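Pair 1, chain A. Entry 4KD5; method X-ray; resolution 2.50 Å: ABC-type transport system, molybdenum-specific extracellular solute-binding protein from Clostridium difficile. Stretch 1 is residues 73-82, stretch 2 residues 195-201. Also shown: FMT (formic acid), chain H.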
# COMPACT_ATOMS: atom_id res chain seq x y z
N GLU A 73 11.13 3.09 21.71
CA GLU A 73 10.89 1.67 21.88
C GLU A 73 10.56 1.00 20.54
O GLU A 73 10.20 -0.17 20.50
CB GLU A 73 9.76 1.45 22.89
CG GLU A 73 10.00 2.09 24.26
CD GLU A 73 8.72 2.27 25.06
OE1 GLU A 73 7.63 2.26 24.45
OE2 GLU A 73 8.80 2.43 26.30
N LYS A 74 10.69 1.78 19.46
CA LYS A 74 10.51 1.28 18.10
C LYS A 74 9.13 0.66 17.82
O LYS A 74 9.01 -0.33 17.10
CB LYS A 74 11.64 0.31 17.72
CG LYS A 74 13.00 0.98 17.57
CD LYS A 74 14.02 0.05 16.93
CE LYS A 74 15.14 0.82 16.26
NZ LYS A 74 14.60 1.81 15.28
N LEU A 75 8.09 1.27 18.38
CA LEU A 75 6.73 0.80 18.19
C LEU A 75 6.01 1.59 17.10
O LEU A 75 4.82 1.40 16.86
CB LEU A 75 5.95 0.88 19.51
CG LEU A 75 6.48 0.02 20.66
CD1 LEU A 75 5.72 0.29 21.95
CD2 LEU A 75 6.37 -1.45 20.31
N LEU A 76 6.76 2.46 16.42
CA LEU A 76 6.19 3.30 15.37
C LEU A 76 6.87 3.04 14.03
O LEU A 76 8.03 2.64 13.98
CB LEU A 76 6.34 4.79 15.72
CG LEU A 76 5.64 5.32 16.97
CD1 LEU A 76 5.81 6.82 17.09
CD2 LEU A 76 4.18 4.96 16.95
N VAL A 77 6.12 3.26 12.95
CA VAL A 77 6.71 3.38 11.62
C VAL A 77 7.25 4.81 11.54
O VAL A 77 6.49 5.74 11.27
CB VAL A 77 5.67 3.12 10.51
CG1 VAL A 77 6.34 3.09 9.15
CG2 VAL A 77 4.95 1.80 10.76
N SER A 78 8.54 4.97 11.81
CA SER A 78 9.17 6.27 12.02
C SER A 78 8.91 7.33 10.95
O SER A 78 8.64 8.49 11.26
CB SER A 78 10.68 6.11 12.23
OG SER A 78 10.97 5.36 13.39
N ASP A 79 9.01 6.94 9.68
CA ASP A 79 8.86 7.88 8.58
C ASP A 79 7.42 8.39 8.40
O ASP A 79 7.16 9.27 7.58
CB ASP A 79 9.38 7.29 7.27
CG ASP A 79 9.21 5.79 7.19
OD1 ASP A 79 8.73 5.30 6.15
OD2 ASP A 79 9.56 5.10 8.17
N THR A 80 6.49 7.83 9.17
CA THR A 80 5.10 8.30 9.15
C THR A 80 4.83 9.31 10.25
O THR A 80 3.71 9.81 10.37
CB THR A 80 4.09 7.14 9.27
OG1 THR A 80 4.16 6.58 10.59
CG2 THR A 80 4.38 6.07 8.24
N MSE A 81 5.84 9.61 11.06
CA MSE A 81 5.67 10.58 12.13
C MSE A 81 5.54 11.99 11.55
O MSE A 81 6.46 12.50 10.90
CB MSE A 81 6.84 10.53 13.13
CG MSE A 81 6.91 9.21 13.89
SE MSE A 81 8.56 8.97 14.90
CE MSE A 81 8.19 10.17 16.37
N LYS A 82 4.38 12.61 11.79
CA LYS A 82 4.09 13.95 11.28
C LYS A 82 3.25 14.75 12.26
O LYS A 82 2.58 14.18 13.13
CB LYS A 82 3.36 13.86 9.94
CG LYS A 82 4.26 13.91 8.72
CD LYS A 82 4.28 12.58 7.99
CE LYS A 82 5.49 12.50 7.07
NZ LYS A 82 5.49 11.25 6.25
N PRO A 195 0.51 15.26 17.03
CA PRO A 195 1.26 14.40 16.11
C PRO A 195 0.49 13.13 15.75
O PRO A 195 -0.29 12.63 16.56
CB PRO A 195 2.51 14.03 16.91
CG PRO A 195 2.07 14.09 18.34
CD PRO A 195 1.00 15.16 18.42
N VAL A 196 0.70 12.64 14.53
CA VAL A 196 0.10 11.39 14.08
C VAL A 196 1.21 10.42 13.69
O VAL A 196 2.29 10.85 13.27
CB VAL A 196 -0.87 11.63 12.89
CG1 VAL A 196 -0.11 12.14 11.67
CG2 VAL A 196 -1.63 10.36 12.52
N SER A 197 0.98 9.12 13.86
CA SER A 197 1.94 8.12 13.39
C SER A 197 1.26 6.78 13.11
O SER A 197 0.29 6.42 13.77
CB SER A 197 3.05 7.93 14.42
OG SER A 197 4.01 7.00 13.94
N VAL A 198 1.77 6.05 12.12
CA VAL A 198 1.33 4.68 11.89
C VAL A 198 2.03 3.78 12.89
O VAL A 198 3.23 3.95 13.16
CB VAL A 198 1.63 4.22 10.45
CG1 VAL A 198 1.26 2.75 10.27
CG2 VAL A 198 0.88 5.06 9.45
N ILE A 199 1.30 2.83 13.47
CA ILE A 199 1.87 1.92 14.46
C ILE A 199 2.63 0.78 13.77
O ILE A 199 2.17 0.23 12.78
CB ILE A 199 0.76 1.36 15.37
CG1 ILE A 199 -0.02 2.50 16.01
CG2 ILE A 199 1.34 0.46 16.44
CD1 ILE A 199 0.84 3.45 16.82
N LYS A 200 3.80 0.44 14.31
CA LYS A 200 4.69 -0.56 13.71
C LYS A 200 4.07 -1.95 13.65
O LYS A 200 4.18 -2.65 12.64
CB LYS A 200 6.01 -0.61 14.48
CG LYS A 200 7.08 -1.50 13.87
CD LYS A 200 7.63 -0.89 12.60
CE LYS A 200 9.14 -1.01 12.55
NZ LYS A 200 9.78 -0.45 13.77
N ALA A 201 3.40 -2.35 14.72
CA ALA A 201 2.81 -3.68 14.82
C ALA A 201 1.56 -3.86 13.97
O ALA A 201 1.03 -4.97 13.86
CB ALA A 201 2.52 -4.03 16.26
C FMT H . 3.55 -1.33 18.32
O1 FMT H . 4.12 -1.46 17.23
O2 FMT H . 2.91 -2.21 18.89

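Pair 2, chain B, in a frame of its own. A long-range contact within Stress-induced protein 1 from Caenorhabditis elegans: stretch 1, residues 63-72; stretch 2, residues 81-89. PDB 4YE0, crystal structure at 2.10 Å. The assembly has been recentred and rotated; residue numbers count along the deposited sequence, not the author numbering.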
# COMPACT_ATOMS: atom_id res chain seq x y z
N LYS B 63 5.54 7.31 -27.65
CA LYS B 63 5.73 8.57 -28.38
C LYS B 63 4.41 8.96 -29.05
O LYS B 63 4.07 10.14 -29.18
CB LYS B 63 6.83 8.41 -29.44
CG LYS B 63 8.14 7.79 -28.93
CD LYS B 63 9.02 7.30 -30.08
CE LYS B 63 9.61 8.46 -30.87
NZ LYS B 63 10.63 8.00 -31.86
N ASP B 64 3.70 7.92 -29.46
CA ASP B 64 2.38 7.97 -30.11
C ASP B 64 1.26 8.71 -29.35
O ASP B 64 0.30 9.18 -29.96
CB ASP B 64 1.94 6.51 -30.34
CG ASP B 64 1.03 6.34 -31.53
OD1 ASP B 64 0.66 7.33 -32.18
OD2 ASP B 64 0.68 5.17 -31.82
N VAL B 65 1.36 8.80 -28.02
CA VAL B 65 0.23 9.27 -27.21
C VAL B 65 -0.01 10.78 -27.35
O VAL B 65 0.93 11.58 -27.34
CB VAL B 65 0.42 8.91 -25.71
CG1 VAL B 65 -0.75 9.43 -24.88
CG2 VAL B 65 0.54 7.40 -25.55
N ASP B 66 -1.28 11.15 -27.49
CA ASP B 66 -1.68 12.56 -27.54
C ASP B 66 -1.80 13.07 -26.10
O ASP B 66 -2.84 12.91 -25.46
CB ASP B 66 -3.00 12.71 -28.30
CG ASP B 66 -3.48 14.15 -28.37
OD1 ASP B 66 -2.69 15.08 -28.12
OD2 ASP B 66 -4.67 14.35 -28.68
N LEU B 67 -0.74 13.71 -25.62
CA LEU B 67 -0.64 14.11 -24.21
C LEU B 67 -1.59 15.24 -23.82
O LEU B 67 -1.89 15.42 -22.65
CB LEU B 67 0.80 14.51 -23.87
CG LEU B 67 1.91 13.49 -24.17
CD1 LEU B 67 3.26 14.05 -23.76
CD2 LEU B 67 1.67 12.17 -23.47
N ALA B 68 -2.05 16.00 -24.81
CA ALA B 68 -3.00 17.09 -24.57
C ALA B 68 -4.40 16.61 -24.15
O ALA B 68 -5.16 17.38 -23.56
CB ALA B 68 -3.11 17.96 -25.82
N HIS B 69 -4.74 15.36 -24.47
CA HIS B 69 -6.07 14.83 -24.20
C HIS B 69 -6.05 13.60 -23.30
O HIS B 69 -6.94 12.74 -23.36
CB HIS B 69 -6.78 14.51 -25.52
CG HIS B 69 -7.07 15.73 -26.34
ND1 HIS B 69 -6.41 16.01 -27.51
CD2 HIS B 69 -7.93 16.75 -26.14
CE1 HIS B 69 -6.86 17.15 -28.01
NE2 HIS B 69 -7.78 17.62 -27.19
N ILE B 70 -5.03 13.52 -22.44
CA ILE B 70 -4.96 12.48 -21.43
C ILE B 70 -6.04 12.75 -20.39
O ILE B 70 -6.26 13.90 -20.01
CB ILE B 70 -3.56 12.43 -20.79
CG1 ILE B 70 -3.39 11.15 -19.97
CG2 ILE B 70 -3.29 13.66 -19.93
CD1 ILE B 70 -1.94 10.70 -19.91
N HIS B 71 -6.73 11.70 -19.94
CA HIS B 71 -7.84 11.85 -19.01
C HIS B 71 -7.76 10.83 -17.89
O HIS B 71 -7.53 9.64 -18.13
CB HIS B 71 -9.17 11.70 -19.77
CG HIS B 71 -10.34 12.30 -19.05
ND1 HIS B 71 -11.25 11.54 -18.35
CD2 HIS B 71 -10.74 13.59 -18.92
CE1 HIS B 71 -12.17 12.33 -17.82
NE2 HIS B 71 -11.88 13.58 -18.15
N THR B 72 -7.95 11.29 -16.66
CA THR B 72 -7.82 10.46 -15.47
C THR B 72 -9.15 10.41 -14.74
O THR B 72 -9.73 11.46 -14.44
CB THR B 72 -6.74 11.06 -14.52
OG1 THR B 72 -5.48 11.11 -15.20
CG2 THR B 72 -6.59 10.24 -13.26
N THR B 81 -8.64 4.84 -13.98
CA THR B 81 -8.25 4.62 -15.36
C THR B 81 -7.72 5.92 -15.96
O THR B 81 -8.30 6.99 -15.79
CB THR B 81 -9.36 3.98 -16.23
OG1 THR B 81 -8.91 3.88 -17.58
CG2 THR B 81 -10.63 4.78 -16.19
N ILE B 82 -6.59 5.79 -16.64
CA ILE B 82 -5.97 6.89 -17.33
C ILE B 82 -5.96 6.51 -18.80
O ILE B 82 -5.45 5.45 -19.15
CB ILE B 82 -4.53 7.12 -16.85
CG1 ILE B 82 -4.52 7.45 -15.35
CG2 ILE B 82 -3.88 8.24 -17.65
CD1 ILE B 82 -3.15 7.43 -14.71
N ASP B 83 -6.53 7.36 -19.65
CA ASP B 83 -6.56 7.06 -21.07
C ASP B 83 -6.31 8.29 -21.94
O ASP B 83 -6.53 9.43 -21.51
CB ASP B 83 -7.88 6.39 -21.46
CG ASP B 83 -9.04 7.36 -21.56
OD1 ASP B 83 -9.79 7.29 -22.56
OD2 ASP B 83 -9.21 8.20 -20.65
N ALA B 84 -5.83 8.05 -23.15
CA ALA B 84 -5.58 9.10 -24.13
C ALA B 84 -5.64 8.53 -25.55
O ALA B 84 -5.30 7.37 -25.76
CB ALA B 84 -4.22 9.73 -23.87
N PRO B 85 -6.09 9.34 -26.52
CA PRO B 85 -5.97 8.90 -27.92
C PRO B 85 -4.54 8.99 -28.43
O PRO B 85 -3.71 9.68 -27.82
CB PRO B 85 -6.88 9.88 -28.68
CG PRO B 85 -6.97 11.09 -27.81
CD PRO B 85 -6.84 10.61 -26.39
N LYS B 86 -4.25 8.29 -29.52
CA LYS B 86 -2.96 8.40 -30.18
C LYS B 86 -2.96 9.61 -31.11
O LYS B 86 -4.02 10.13 -31.47
CB LYS B 86 -2.63 7.12 -30.95
CG LYS B 86 -2.59 5.86 -30.10
CD LYS B 86 -1.68 6.02 -28.88
CE LYS B 86 -1.39 4.69 -28.20
NZ LYS B 86 -0.42 3.85 -28.96
N THR B 87 -1.76 10.07 -31.48
CA THR B 87 -1.62 11.27 -32.30
C THR B 87 -2.21 11.13 -33.70
O THR B 87 -2.82 12.07 -34.21
CB THR B 87 -0.14 11.70 -32.42
OG1 THR B 87 0.69 10.55 -32.64
CG2 THR B 87 0.32 12.41 -31.14
N GLY B 88 -2.05 9.96 -34.32
CA GLY B 88 -2.53 9.74 -35.69
C GLY B 88 -3.75 8.85 -35.79
O GLY B 88 -3.89 8.10 -36.76
N SER B 89 -4.66 8.95 -34.82
CA SER B 89 -5.82 8.05 -34.75
C SER B 89 -6.94 8.45 -35.72
O SER B 89 -7.55 7.57 -36.34
CB SER B 89 -6.35 7.98 -33.32
OG SER B 89 -6.81 9.24 -32.87

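The sharpest difference lies where the first stretch turns between its two runs of backbone pairing. In pair 1, Thr A80 points toward the second stretch and bonds to it directly. Val A198 N donates to Thr A80 OG1 at 2.9 Å. In pair 2 the matching residues are His B69 and Pro B85. Proline has no amide hydrogen, so no such bond can form. The two residues still touch: His B69 O lies 3.7 Å from Pro B85 CD, and the side chains come within 4.0 Å, His B69 CB to Pro B85 CD. The imidazole turns back within its own stretch, and His B69 ND1 donates to Asp B66 OD2 at 2.7 Å.

The backbones agree closely, with an RMSD of 0.9 Å over 14 central residues. Each pair is fastened on both sides of the turn. Lys A82 and Val A196 form an antiparallel hydrogen-bonded pair: Lys A82 N to Val A196 O is 3.1 Å, and Val A196 N to Lys A82 O is 2.8 Å. His B71 and Asp B83 repeat it, with His B71 N to Asp B83 O at 2.8 Å and Asp B83 N to His B71 O at 2.9 Å.

At the other end, Val A77 N donates to Val A198 O at 3.0 Å. Its match is Asp B66 N to Pro B85 O at 2.9 Å. Proline keeps its carbonyl, so this bond survives the change of residue. Lys A200 N reaches Leu A75 O at 2.9 Å, as Thr B87 N reaches Asp B64 O at 2.7 Å.

The turn is closed by backbone bonds in both. Thr A80 N donates to Val A77 O at 3.0 Å, and His B69 N to Asp B66 O at 3.3 Å. Thr A80 OG1 also donates to Val A77 O, at 2.6 Å.

Side chains fill the matched positions differently. Leu A76 and Val B65 have nearly coincident side-chain centres. Leu A76 CD2 packs on Ile A199 CD1 at 3.7 Å, and Leu A76 CD1 lies 3.6 Å from Ser A197 OG. The smaller Val B65 places CG1 3.6 Å from Ala B84 CB, at the position of Ser A197. Ile B70 also packs there, with its CB 4.1 Å from Ala B84 CB.

Lys A200 NZ makes a weak hydrogen bond to Lys A74 O at 3.4 Å. In pair 2, Lys B86 NZ forms a salt bridge with Asp B64 OD2 at 3.3 Å, while Thr B87 OG1 donates to Asp B64 O at 3.0 Å. These lysines do not match: Lys A200 falls on Thr B87, and Lys B86 on Ile A199.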